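Uncharacterized protein (Vanderwaltozyma polyspora, PDB 5THE) probably binds RNA as a budding-yeast Argonaute, of which this chain is the C-terminal lobe with the Piwi domain, seen here in complex with RNA. Local coordinates at residues Val36-Lys40 against Glu41-Glu45; Val288-Asp292 against Asp293-Gln297; Thr423-Asp426 against Arg427-Ser431; Asn473-Cys476 against Tyr477-Gly480; Val486-Pro489 against Ala490-Tyr494. One frame throughout, in Å; residues are numbered along the deposited sequence.

Interaction 1: residues Val36-Lys40 against Glu41-Glu45; sequences VVQFK and ESTFE
Val37 and Phe44 face each other as an antiparallel hydrogen-bonded pair. Phe44 N gives to Val37 O at 2.7 Å. Val37 N gives back to Phe44 O at 2.8 Å. Nearer the turn, Phe39 N bonds Ser42 O at 2.8 Å. Between these bonds, Gln38 and Thr43 make the non-hydrogen-bonded pair.

One polar side chain bonds within the turn. A bend at chi2 (75°) folds the Gln38 amide round, and its NE2 gives a nearly straight bond to Phe39 O at 2.7 Å, within the amide plane. Gln38 OE1 meanwhile lies 3.6 Å from Thr43 CG2.

Phe39 and Phe44 make the apolar contact. They run side by side, with Phe44 CB at the edge of the Phe39 ring, 3.7 Å from CE2. His67 stacks on the Phe39 ring, and Trp62 meets it at a steep angle. Val36 touches the second strand with both branches: CG1 lies 3.5 Å from Thr43 CB, and CG2 lies against the carboxylate end of Glu45, 3.6 Å from CD.

This is a short beta hairpin. Its strand 37-38 also pairs with strand 248-249, so within this chain 43-44 is an outer strand of a small antiparallel sheet.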
# COMPACT_ATOMS: atom_id res chain seq x y z
N VAL A 36 15.89 -10.72 2.62
CA VAL A 36 16.52 -10.65 1.31
C VAL A 36 15.52 -10.03 0.33
O VAL A 36 14.43 -10.57 0.14
CB VAL A 36 16.97 -12.04 0.84
CG1 VAL A 36 17.57 -11.95 -0.53
CG2 VAL A 36 17.94 -12.64 1.84
N VAL A 37 15.89 -8.91 -0.27
CA VAL A 37 15.04 -8.32 -1.30
C VAL A 37 15.33 -9.01 -2.62
O VAL A 37 16.49 -9.17 -3.01
CB VAL A 37 15.26 -6.80 -1.40
CG1 VAL A 37 14.44 -6.23 -2.56
CG2 VAL A 37 14.88 -6.10 -0.09
N GLN A 38 14.28 -9.43 -3.32
CA GLN A 38 14.41 -10.23 -4.53
C GLN A 38 14.08 -9.37 -5.75
O GLN A 38 13.00 -8.79 -5.82
CB GLN A 38 13.48 -11.44 -4.48
CG GLN A 38 13.50 -12.28 -5.74
CD GLN A 38 14.77 -13.11 -5.84
OE1 GLN A 38 15.03 -13.92 -4.97
NE2 GLN A 38 15.56 -12.90 -6.88
N PHE A 39 15.00 -9.32 -6.72
CA PHE A 39 14.74 -8.77 -8.04
C PHE A 39 14.62 -9.92 -9.04
O PHE A 39 14.62 -11.10 -8.67
CB PHE A 39 15.85 -7.78 -8.43
CG PHE A 39 16.19 -6.81 -7.35
CD1 PHE A 39 15.32 -5.78 -7.01
CD2 PHE A 39 17.38 -6.93 -6.64
CE1 PHE A 39 15.63 -4.89 -5.99
CE2 PHE A 39 17.70 -6.05 -5.62
CZ PHE A 39 16.82 -5.02 -5.30
N LYS A 40 14.51 -9.59 -10.33
CA LYS A 40 14.33 -10.63 -11.34
C LYS A 40 15.49 -11.63 -11.32
O LYS A 40 15.28 -12.84 -11.32
CB LYS A 40 14.20 -10.02 -12.74
CG LYS A 40 13.76 -11.05 -13.76
CD LYS A 40 13.64 -10.48 -15.16
CE LYS A 40 12.61 -11.27 -15.94
NZ LYS A 40 12.98 -11.40 -17.37
N GLU A 41 16.72 -11.14 -11.31
CA GLU A 41 17.87 -12.01 -11.56
C GLU A 41 18.96 -11.80 -10.51
O GLU A 41 20.13 -12.08 -10.77
CB GLU A 41 18.44 -11.78 -12.96
CG GLU A 41 17.40 -11.91 -14.06
CD GLU A 41 17.99 -11.79 -15.43
OE1 GLU A 41 18.01 -12.80 -16.15
OE2 GLU A 41 18.44 -10.68 -15.79
N SER A 42 18.58 -11.31 -9.34
CA SER A 42 19.55 -10.87 -8.35
C SER A 42 18.79 -10.58 -7.06
O SER A 42 17.56 -10.44 -7.06
CB SER A 42 20.33 -9.64 -8.84
OG SER A 42 21.06 -9.04 -7.80
N THR A 43 19.53 -10.49 -5.97
CA THR A 43 18.94 -10.18 -4.67
C THR A 43 19.71 -9.04 -4.04
O THR A 43 20.82 -8.69 -4.47
CB THR A 43 18.97 -11.39 -3.74
OG1 THR A 43 20.33 -11.75 -3.50
CG2 THR A 43 18.29 -12.58 -4.36
N PHE A 44 19.12 -8.43 -3.02
CA PHE A 44 19.85 -7.53 -2.15
C PHE A 44 19.60 -7.94 -0.71
O PHE A 44 18.47 -7.81 -0.21
CB PHE A 44 19.46 -6.07 -2.37
CG PHE A 44 20.05 -5.15 -1.36
CD1 PHE A 44 21.40 -5.25 -1.03
CD2 PHE A 44 19.28 -4.20 -0.72
CE1 PHE A 44 21.97 -4.41 -0.09
CE2 PHE A 44 19.84 -3.36 0.23
CZ PHE A 44 21.19 -3.46 0.54
N GLU A 45 20.62 -8.43 -0.04
CA GLU A 45 20.55 -8.73 1.39
C GLU A 45 21.52 -7.79 2.10
O GLU A 45 22.73 -7.88 1.91
CB GLU A 45 20.89 -10.18 1.70
CG GLU A 45 20.71 -10.46 3.18
CD GLU A 45 21.03 -11.89 3.56
OE1 GLU A 45 21.70 -12.57 2.76
OE2 GLU A 45 20.62 -12.32 4.66

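Interaction 2: residues Val288-Asp292 against Asp293-Gln297; sequences VGSYD and DKFTQ
Past strand 282-289 the backbone doubles back, bringing the CA atoms of Ser290 and Phe295 to 5.5 Å, with Phe295 itself in a left-handed conformation (phi 62°, psi 32°). Asp292 holds the bend through OD1. Lys294 N bonds to it at 2.9 Å, which makes an Asx turn. Phe295 N adds a weak bond to the same oxygen. The Lys294 N-H comes from well above the carboxylate plane. With chi1 at 64°, CG sits between the Asp292 backbone N and carbonyl carbon, and this turns OD1 in toward the bend. A water also donates to Asp292 OD1, at 2.7 Å, and accepts from Thr296 N.

The Phe295 ring lies under Asp292 O, which is 3.4 Å above the ring centre. Ser290 CB comes within 3.6 Å of Phe295 CD1. At the other end, Tyr291 and Gln297 run side by side in the same direction. Tyr291 OH lies 3.2 Å from Gln297 CG, and ring and amide planes are nearly parallel. A second water accepts from Tyr291 N and donates to Gln297 O at 2.7 Å.

The bend links strands 282-289 and 300-305 in the Piwi domain. Ser290 OG bonds Val268 N of strand 264-274, and Gln297 NE2 bonds Gly244 O and Leu240 O. Phe295 packs against Pro265 and Val268 of that strand and Asn254 of helix 251-254.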
# COMPACT_ATOMS: atom_id res chain seq x y z
N VAL A 288 -7.65 -4.52 1.76
CA VAL A 288 -6.83 -5.08 0.69
C VAL A 288 -6.38 -6.46 1.14
O VAL A 288 -6.34 -6.77 2.33
CB VAL A 288 -5.61 -4.21 0.33
CG1 VAL A 288 -6.05 -2.81 -0.13
CG2 VAL A 288 -4.65 -4.11 1.51
N GLY A 289 -6.04 -7.29 0.16
CA GLY A 289 -5.58 -8.63 0.48
C GLY A 289 -4.60 -9.20 -0.52
O GLY A 289 -4.69 -8.93 -1.72
N SER A 290 -3.66 -10.00 -0.02
CA SER A 290 -2.73 -10.71 -0.88
C SER A 290 -3.44 -11.89 -1.54
O SER A 290 -4.55 -12.26 -1.16
CB SER A 290 -1.54 -11.21 -0.07
OG SER A 290 -1.98 -12.16 0.89
N TYR A 291 -2.78 -12.49 -2.53
CA TYR A 291 -3.36 -13.68 -3.13
C TYR A 291 -2.38 -14.79 -3.48
O TYR A 291 -2.83 -15.81 -4.02
CB TYR A 291 -4.19 -13.33 -4.38
CG TYR A 291 -3.47 -12.65 -5.52
CD1 TYR A 291 -2.38 -13.24 -6.16
CD2 TYR A 291 -3.92 -11.43 -6.00
CE1 TYR A 291 -1.76 -12.62 -7.23
CE2 TYR A 291 -3.31 -10.82 -7.08
CZ TYR A 291 -2.23 -11.41 -7.68
OH TYR A 291 -1.63 -10.77 -8.73
N ASP A 292 -1.08 -14.65 -3.22
CA ASP A 292 -0.19 -15.78 -3.42
C ASP A 292 0.99 -15.67 -2.46
O ASP A 292 0.98 -14.86 -1.52
CB ASP A 292 0.24 -15.90 -4.89
CG ASP A 292 1.07 -14.72 -5.38
OD1 ASP A 292 1.59 -13.92 -4.57
OD2 ASP A 292 1.20 -14.59 -6.62
N ASP A 293 2.01 -16.49 -2.70
CA ASP A 293 3.16 -16.55 -1.81
C ASP A 293 4.22 -15.51 -2.15
O ASP A 293 5.30 -15.53 -1.55
CB ASP A 293 3.75 -17.97 -1.81
CG ASP A 293 4.30 -18.40 -3.17
OD1 ASP A 293 4.16 -17.67 -4.17
OD2 ASP A 293 4.89 -19.50 -3.23
N LYS A 294 3.94 -14.59 -3.07
CA LYS A 294 4.88 -13.51 -3.36
C LYS A 294 4.50 -12.19 -2.68
O LYS A 294 5.39 -11.37 -2.43
CB LYS A 294 4.99 -13.29 -4.87
CG LYS A 294 5.44 -14.52 -5.64
CD LYS A 294 6.71 -15.11 -5.01
CE LYS A 294 7.18 -16.38 -5.72
NZ LYS A 294 8.43 -16.91 -5.08
N PHE A 295 3.21 -11.97 -2.40
CA PHE A 295 2.74 -10.81 -1.63
C PHE A 295 3.06 -9.49 -2.32
O PHE A 295 3.26 -8.45 -1.70
CB PHE A 295 3.28 -10.84 -0.21
CG PHE A 295 2.97 -12.12 0.49
CD1 PHE A 295 1.72 -12.31 1.08
CD2 PHE A 295 3.89 -13.16 0.49
CE1 PHE A 295 1.42 -13.51 1.70
CE2 PHE A 295 3.60 -14.39 1.09
CZ PHE A 295 2.37 -14.57 1.70
N THR A 296 3.06 -9.55 -3.63
CA THR A 296 3.40 -8.45 -4.51
C THR A 296 2.18 -7.66 -4.95
O THR A 296 2.31 -6.50 -5.36
CB THR A 296 4.14 -9.07 -5.70
OG1 THR A 296 5.56 -9.04 -5.44
CG2 THR A 296 3.79 -8.42 -6.96
N GLN A 297 1.00 -8.27 -4.85
CA GLN A 297 -0.24 -7.70 -5.35
C GLN A 297 -1.28 -7.73 -4.24
O GLN A 297 -1.53 -8.79 -3.65
CB GLN A 297 -0.73 -8.49 -6.56
CG GLN A 297 0.07 -8.22 -7.82
CD GLN A 297 -0.33 -6.91 -8.47
OE1 GLN A 297 -1.46 -6.44 -8.26
NE2 GLN A 297 0.57 -6.31 -9.25
O HOH W 1 -0.43 -11.24 -3.41
O HOH W 2 1.63 -11.35 -5.30

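Interaction 3: residues Thr423-Asp426 against Arg427-Ser431; sequences TVVD and RGITS
Arg427 leaves the chain against the peptide group of Asp426. Its CB rests beside Asp426 C. CG follows 3.4 Å from Asp426 O, since chi1 (-72°) sets it anti to Arg427's own carbonyl carbon. From there the chain runs extended through CD to NE. NE gives to a water at 2.9 Å, and that water donates to Asp426 OD1 at 2.6 Å. The two side chains lie side by side, yet Asp426 OD1 and Arg427 NE stay 4.7 Å apart. Carboxylate and guanidinium planes are almost perpendicular, and the water joins the two groups. At the tip, the guanidinium makes a cation-pi contact with Tyr11. The Asp426 carboxylate has direct partners elsewhere: a salt bridge to Arg30, and hydrogen bonds from Gly12 N and Gln469 NE2.

The segment starts the connection between antiparallel strands 423-425 and 435-440 of the Piwi domain. Gly428, at phi 84° and psi -62°, is the middle of a classic gamma turn, closed by a weak bond from Ile429 N to Arg427 O. Val425 CG1 packs against this turn, 3.4 Å from Arg427 O. It also meets Ile429 CG1 at 3.7 Å, and those two side chains cross at about a right angle.

Thr430 comes back over the strand end. Its OG1 gives a weak bond to Asp426 O at 2.9 Å, while CG2 lies 3.7 Å from Val425 O. An alanine here has neither OG1 nor CG2, so Asp426 O would probably be left without this weak donor and a gap is likely to open beside Val425 O. Phe438 and Asp436 of strand 435-440 pack against Thr430.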
# COMPACT_ATOMS: atom_id res chain seq x y z
N THR A 423 14.84 -1.45 14.24
CA THR A 423 14.88 -1.45 15.68
C THR A 423 13.51 -1.84 16.23
O THR A 423 12.50 -1.24 15.88
CB THR A 423 15.27 -0.04 16.15
OG1 THR A 423 16.63 0.21 15.77
CG2 THR A 423 15.10 0.11 17.66
N VAL A 424 13.50 -2.85 17.10
CA VAL A 424 12.30 -3.28 17.81
C VAL A 424 12.48 -2.92 19.27
O VAL A 424 13.55 -3.13 19.86
CB VAL A 424 12.05 -4.79 17.68
CG1 VAL A 424 10.69 -5.16 18.31
CG2 VAL A 424 12.11 -5.21 16.24
N VAL A 425 11.41 -2.40 19.87
CA VAL A 425 11.33 -2.20 21.31
C VAL A 425 10.04 -2.86 21.75
O VAL A 425 8.95 -2.44 21.34
CB VAL A 425 11.37 -0.71 21.69
CG1 VAL A 425 11.12 -0.52 23.19
CG2 VAL A 425 12.71 -0.09 21.30
N ASP A 426 10.14 -3.93 22.55
CA ASP A 426 8.93 -4.51 23.13
C ASP A 426 9.07 -4.66 24.64
O ASP A 426 8.35 -5.46 25.24
CB ASP A 426 8.55 -5.83 22.45
CG ASP A 426 9.57 -6.97 22.68
OD1 ASP A 426 10.67 -6.75 23.21
OD2 ASP A 426 9.24 -8.11 22.28
N ARG A 427 9.97 -3.90 25.26
CA ARG A 427 10.10 -3.88 26.71
C ARG A 427 10.20 -2.43 27.18
O ARG A 427 10.58 -1.54 26.42
CB ARG A 427 11.34 -4.67 27.17
CG ARG A 427 11.18 -6.16 27.01
CD ARG A 427 12.35 -6.84 27.58
NE ARG A 427 12.39 -8.26 27.27
CZ ARG A 427 11.90 -9.20 28.07
NH1 ARG A 427 11.31 -8.86 29.22
NH2 ARG A 427 12.00 -10.48 27.72
N GLY A 428 9.82 -2.21 28.44
CA GLY A 428 10.02 -0.93 29.08
C GLY A 428 8.94 0.10 28.79
O GLY A 428 8.26 0.57 29.70
N ILE A 429 8.77 0.48 27.52
CA ILE A 429 7.75 1.46 27.18
C ILE A 429 6.48 0.82 26.65
O ILE A 429 5.54 1.54 26.32
CB ILE A 429 8.29 2.49 26.17
CG1 ILE A 429 8.78 1.78 24.91
CG2 ILE A 429 9.42 3.33 26.81
CD1 ILE A 429 9.05 2.74 23.74
N THR A 430 6.43 -0.50 26.58
CA THR A 430 5.27 -1.22 26.06
C THR A 430 4.45 -1.81 27.19
O THR A 430 4.84 -1.81 28.35
CB THR A 430 5.72 -2.35 25.14
OG1 THR A 430 6.64 -3.17 25.89
CG2 THR A 430 6.40 -1.82 23.88
N SER A 431 3.32 -2.38 26.81
CA SER A 431 2.45 -3.00 27.80
C SER A 431 3.02 -4.34 28.25
O SER A 431 3.52 -5.13 27.45
CB SER A 431 1.05 -3.19 27.22
OG SER A 431 0.25 -3.88 28.15
O HOH W 3 12.28 -8.47 24.34

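Interaction 4: residues Asn473-Cys476 against Tyr477-Gly480; sequences NNLC and YIFG. With nucleotides of chain B.
Tyr477 turns the edge of its ring to the end of helix 465-475. Asn473 O lies in the ring plane at that edge, 3.3 Å from Tyr477 CD1. The Asn473 amide stands nearly upright to the ring, their planes 80° apart. Beyond it, one water ties the two ends together: it donates to Asn473 OD1 at 2.7 Å and accepts from Tyr477 OH at 2.8 Å. The backbone of Tyr477 is fixed separately, by its N bonding Asn474 O at 3.0 Å, three residues back.

Leu475 and Ile478 approach obliquely, with Leu475 CD2 3.6 Å from Ile478 CD1. Phe479 goes another way. Its chi1 of -176° sends the ring toward the RNA, and the ring edge meets the phosphate of A4 of chain B, with Phe479 CE2 3.3 Å from OP1. Tyr493 and Tyr494 meet this same ring.

A phenylalanine in place of Tyr477 would probably leave the bridging water without its hydroxyl donor and Asn473 OD1 less firmly held.

Ring edges carry slight positive charge, so both aromatic contacts with oxygen are probably mildly favourable: Tyr477 with a buried helix carbonyl, Phe479 with a phosphate oxygen.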
# COMPACT_ATOMS: atom_id res chain seq x y z
N ASN A 473 8.18 -6.59 10.28
CA ASN A 473 9.35 -5.96 9.69
C ASN A 473 9.52 -6.37 8.24
O ASN A 473 9.72 -5.51 7.37
CB ASN A 473 10.60 -6.31 10.50
CG ASN A 473 11.82 -5.55 10.01
OD1 ASN A 473 11.79 -4.32 9.92
ND2 ASN A 473 12.87 -6.27 9.65
N ASN A 474 9.42 -7.68 7.94
CA ASN A 474 9.57 -8.14 6.56
C ASN A 474 8.57 -7.48 5.63
O ASN A 474 8.90 -7.12 4.49
CB ASN A 474 9.40 -9.67 6.48
CG ASN A 474 10.64 -10.42 6.91
OD1 ASN A 474 11.61 -9.83 7.38
ND2 ASN A 474 10.62 -11.73 6.74
N LEU A 475 7.32 -7.35 6.08
CA LEU A 475 6.30 -6.80 5.21
C LEU A 475 6.54 -5.33 4.88
O LEU A 475 5.89 -4.81 3.97
CB LEU A 475 4.93 -7.00 5.83
CG LEU A 475 4.36 -8.41 5.70
CD1 LEU A 475 3.10 -8.54 6.51
CD2 LEU A 475 4.10 -8.71 4.25
N CYS A 476 7.44 -4.67 5.60
CA CYS A 476 7.82 -3.30 5.29
C CYS A 476 8.72 -3.21 4.06
O CYS A 476 8.86 -2.13 3.50
CB CYS A 476 8.52 -2.67 6.50
SG CYS A 476 7.36 -2.42 7.88
N TYR A 477 9.29 -4.32 3.62
CA TYR A 477 10.21 -4.34 2.50
C TYR A 477 9.55 -4.68 1.17
O TYR A 477 10.25 -4.78 0.17
CB TYR A 477 11.35 -5.34 2.78
CG TYR A 477 12.35 -4.86 3.81
CD1 TYR A 477 11.99 -4.75 5.16
CD2 TYR A 477 13.64 -4.52 3.44
CE1 TYR A 477 12.90 -4.32 6.11
CE2 TYR A 477 14.57 -4.09 4.38
CZ TYR A 477 14.18 -4.00 5.71
OH TYR A 477 15.09 -3.56 6.63
N ILE A 478 8.23 -4.85 1.12
CA ILE A 478 7.61 -5.15 -0.16
C ILE A 478 6.51 -4.14 -0.48
O ILE A 478 5.45 -4.50 -1.00
CB ILE A 478 7.06 -6.59 -0.21
CG1 ILE A 478 6.21 -6.90 1.01
CG2 ILE A 478 8.20 -7.58 -0.34
CD1 ILE A 478 5.74 -8.31 1.02
N PHE A 479 6.75 -2.88 -0.17
CA PHE A 479 5.88 -1.82 -0.67
C PHE A 479 6.30 -1.54 -2.11
O PHE A 479 7.36 -0.96 -2.36
CB PHE A 479 5.98 -0.59 0.22
CG PHE A 479 5.05 0.51 -0.15
CD1 PHE A 479 3.67 0.34 -0.05
CD2 PHE A 479 5.54 1.73 -0.57
CE1 PHE A 479 2.81 1.38 -0.35
CE2 PHE A 479 4.69 2.76 -0.90
CZ PHE A 479 3.32 2.59 -0.79
N GLY A 480 5.48 -1.97 -3.07
CA GLY A 480 5.96 -2.14 -4.43
C GLY A 480 6.24 -0.86 -5.20
O GLY A 480 6.78 -0.95 -6.31
P A B 4 5.73 6.97 -1.21
OP1 A B 4 4.56 6.06 -1.25
OP2 A B 4 5.58 8.43 -1.34
O5' A B 4 6.55 6.66 0.12
C5' A B 4 7.15 5.40 0.30
C4' A B 4 8.58 5.51 0.76
O4' A B 4 9.38 6.18 -0.24
C3' A B 4 8.80 6.32 2.02
O3' A B 4 8.51 5.56 3.17
C2' A B 4 10.27 6.71 1.89
O2' A B 4 11.11 5.61 2.21
C1' A B 4 10.37 6.96 0.38
N9 A B 4 10.10 8.35 0.03
C8 A B 4 8.87 8.97 -0.02
N7 A B 4 8.92 10.23 -0.37
C5 A B 4 10.27 10.45 -0.57
C6 A B 4 10.95 11.59 -0.96
N6 A B 4 10.31 12.74 -1.20
N1 A B 4 12.30 11.50 -1.08
C2 A B 4 12.89 10.32 -0.83
N3 A B 4 12.35 9.15 -0.45
C4 A B 4 11.02 9.31 -0.33
O HOH W 4 13.75 -2.72 8.90

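Interaction 5: residues Val486-Pro489 against Ala490-Tyr494; sequences VKVP and APVYY. With nucleotides of chain B.
The start of helix 490-515 and the loop before it form part of the RNA-binding surface of the Piwi domain. Pro489 is the N-cap residue. Its O receives Tyr493 N at 3.2 Å, and Val492 N weakly at 2.9 Å. These bonds begin the helix.

The phosphate of A5 of chain B is gripped from loop and helix together. Lys487 N gives to its OP1 at 2.8 Å. The Lys487 side chain curls over the same phosphate, and a bend at chi4 (-58°) brings NZ to 3.5 Å from OP2 of A5 of chain B. Tyr493 OH bonds that OP2 at 2.4 Å, so short that the exact length is doubtful.

Two valines pack against the Tyr493 ring. Val486 CB lies 3.8 Å from Tyr493 CE2, and Val488 CG1 lies 3.9 Å from Tyr493 CD2; both valines cross the ring obliquely. Val488 also sends CG2 to Val492 CG1 at 3.6 Å, the two side chains nearly perpendicular. Val486 CG1 packs near O3' of A4 of chain B, and Phe479 meets the Tyr493 ring.

The polar contacts made with the RNA fall mainly on phosphate oxygens: they come from a main-chain N-H, a phenol hydroxyl and a nearby ammonium. Such a grip is consistent with binding the RNA backbone whatever its bases. The lysine charge probably offsets part of the phosphate charge.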
# COMPACT_ATOMS: atom_id res chain seq x y z
N VAL A 486 9.40 0.67 4.19
CA VAL A 486 8.53 1.75 4.65
C VAL A 486 8.23 1.59 6.14
O VAL A 486 8.66 0.62 6.78
CB VAL A 486 7.25 1.82 3.81
CG1 VAL A 486 7.61 2.23 2.39
CG2 VAL A 486 6.53 0.48 3.82
N LYS A 487 7.50 2.55 6.70
CA LYS A 487 7.42 2.67 8.15
C LYS A 487 6.36 1.75 8.75
O LYS A 487 6.28 1.65 9.98
CB LYS A 487 7.13 4.13 8.54
CG LYS A 487 5.81 4.73 8.01
CD LYS A 487 5.82 6.25 8.22
CE LYS A 487 4.50 6.91 7.85
NZ LYS A 487 4.09 6.67 6.44
N VAL A 488 5.59 1.07 7.91
CA VAL A 488 4.44 0.28 8.32
C VAL A 488 4.32 -0.85 7.30
O VAL A 488 4.71 -0.66 6.15
CB VAL A 488 3.19 1.19 8.40
CG1 VAL A 488 2.61 1.47 7.01
CG2 VAL A 488 2.17 0.64 9.35
N PRO A 489 3.85 -2.05 7.66
CA PRO A 489 3.81 -3.13 6.67
C PRO A 489 3.03 -2.74 5.43
O PRO A 489 2.05 -1.98 5.50
CB PRO A 489 3.14 -4.28 7.43
CG PRO A 489 3.57 -4.03 8.89
CD PRO A 489 3.45 -2.51 9.00
N ALA A 490 3.47 -3.25 4.28
CA ALA A 490 2.85 -2.86 3.01
C ALA A 490 1.33 -3.00 2.99
O ALA A 490 0.67 -2.12 2.42
CB ALA A 490 3.49 -3.68 1.88
N PRO A 491 0.72 -4.04 3.58
CA PRO A 491 -0.76 -4.10 3.57
C PRO A 491 -1.40 -2.88 4.18
O PRO A 491 -2.46 -2.45 3.70
CB PRO A 491 -1.06 -5.35 4.42
CG PRO A 491 0.16 -6.16 4.34
CD PRO A 491 1.31 -5.23 4.23
N VAL A 492 -0.81 -2.34 5.25
CA VAL A 492 -1.36 -1.16 5.91
C VAL A 492 -1.24 0.05 4.99
O VAL A 492 -2.21 0.78 4.77
CB VAL A 492 -0.66 -0.91 7.25
CG1 VAL A 492 -1.06 0.47 7.84
CG2 VAL A 492 -0.97 -2.03 8.22
N TYR A 493 -0.05 0.27 4.46
CA TYR A 493 0.16 1.35 3.51
C TYR A 493 -0.80 1.24 2.33
O TYR A 493 -1.45 2.22 1.94
CB TYR A 493 1.62 1.32 3.04
CG TYR A 493 2.33 2.66 2.91
CD1 TYR A 493 1.81 3.68 2.12
CD2 TYR A 493 3.57 2.88 3.53
CE1 TYR A 493 2.48 4.91 1.99
CE2 TYR A 493 4.24 4.09 3.41
CZ TYR A 493 3.70 5.10 2.64
OH TYR A 493 4.37 6.30 2.52
N TYR A 494 -0.93 0.04 1.76
CA TYR A 494 -1.87 -0.17 0.66
C TYR A 494 -3.30 0.18 1.06
O TYR A 494 -4.04 0.79 0.27
CB TYR A 494 -1.83 -1.62 0.19
CG TYR A 494 -0.55 -2.02 -0.48
CD1 TYR A 494 0.19 -1.10 -1.23
CD2 TYR A 494 -0.08 -3.32 -0.39
CE1 TYR A 494 1.36 -1.48 -1.87
CE2 TYR A 494 1.10 -3.71 -1.02
CZ TYR A 494 1.82 -2.78 -1.75
OH TYR A 494 2.98 -3.16 -2.37
P A B 5 7.58 6.14 4.34
OP1 A B 5 7.43 4.99 5.29
OP2 A B 5 6.40 6.81 3.76
O5' A B 5 8.51 7.20 5.07
C5' A B 5 9.74 6.78 5.64
C4' A B 5 10.65 7.95 5.88
O4' A B 5 10.98 8.57 4.61
C3' A B 5 10.06 9.08 6.71
O3' A B 5 10.20 8.83 8.09
C2' A B 5 10.84 10.30 6.23
O2' A B 5 12.12 10.34 6.85
C1' A B 5 11.06 9.97 4.76
N9 A B 5 10.04 10.58 3.90
C8 A B 5 8.79 10.11 3.58
N7 A B 5 8.14 10.92 2.78
C5 A B 5 9.02 11.98 2.58
C6 A B 5 8.92 13.15 1.83
N6 A B 5 7.83 13.45 1.13
N1 A B 5 9.99 13.99 1.85
C2 A B 5 11.08 13.66 2.57
N3 A B 5 11.29 12.57 3.32
C4 A B 5 10.20 11.78 3.27
P A B 4 5.73 6.97 -1.21
OP1 A B 4 4.56 6.06 -1.25
OP2 A B 4 5.58 8.43 -1.34
O5' A B 4 6.55 6.66 0.12
C5' A B 4 7.15 5.40 0.30
C4' A B 4 8.58 5.51 0.76
O4' A B 4 9.38 6.18 -0.24
C3' A B 4 8.80 6.32 2.02
O3' A B 4 8.51 5.56 3.17
C2' A B 4 10.27 6.71 1.89
O2' A B 4 11.11 5.61 2.21
C1' A B 4 10.37 6.96 0.38
N9 A B 4 10.10 8.35 0.03
C8 A B 4 8.87 8.97 -0.02
N7 A B 4 8.92 10.23 -0.37
C5 A B 4 10.27 10.45 -0.57
C6 A B 4 10.95 11.59 -0.96
N6 A B 4 10.31 12.74 -1.20
N1 A B 4 12.30 11.50 -1.08
C2 A B 4 12.89 10.32 -0.83
N3 A B 4 12.35 9.15 -0.45
C4 A B 4 11.02 9.31 -0.33

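Overall arrangement
From the N terminus, interaction 1 closes a hairpin on the surface. Interaction 2 closes the bend between strands 282-289 and 300-305. Interaction 3 begins the turn from strand 423-425 toward 435-440, and interactions 4 and 5 follow at the end of one helix and the start of the next. All five lie in series, so none nest or cross. Tyr477 of interaction 4 packs on Val37 of the hairpin, and Ile478 on Phe295 of interaction 2. Interactions 4 and 5 probably share hydrogen bonds, Leu475 O with Ala490 N and Gly480 N with Tyr494 OH. Val288 of interaction 2 touches Pro491 of interaction 5, joining strand 282-289 to helix 490-515. Interaction 3 stands apart.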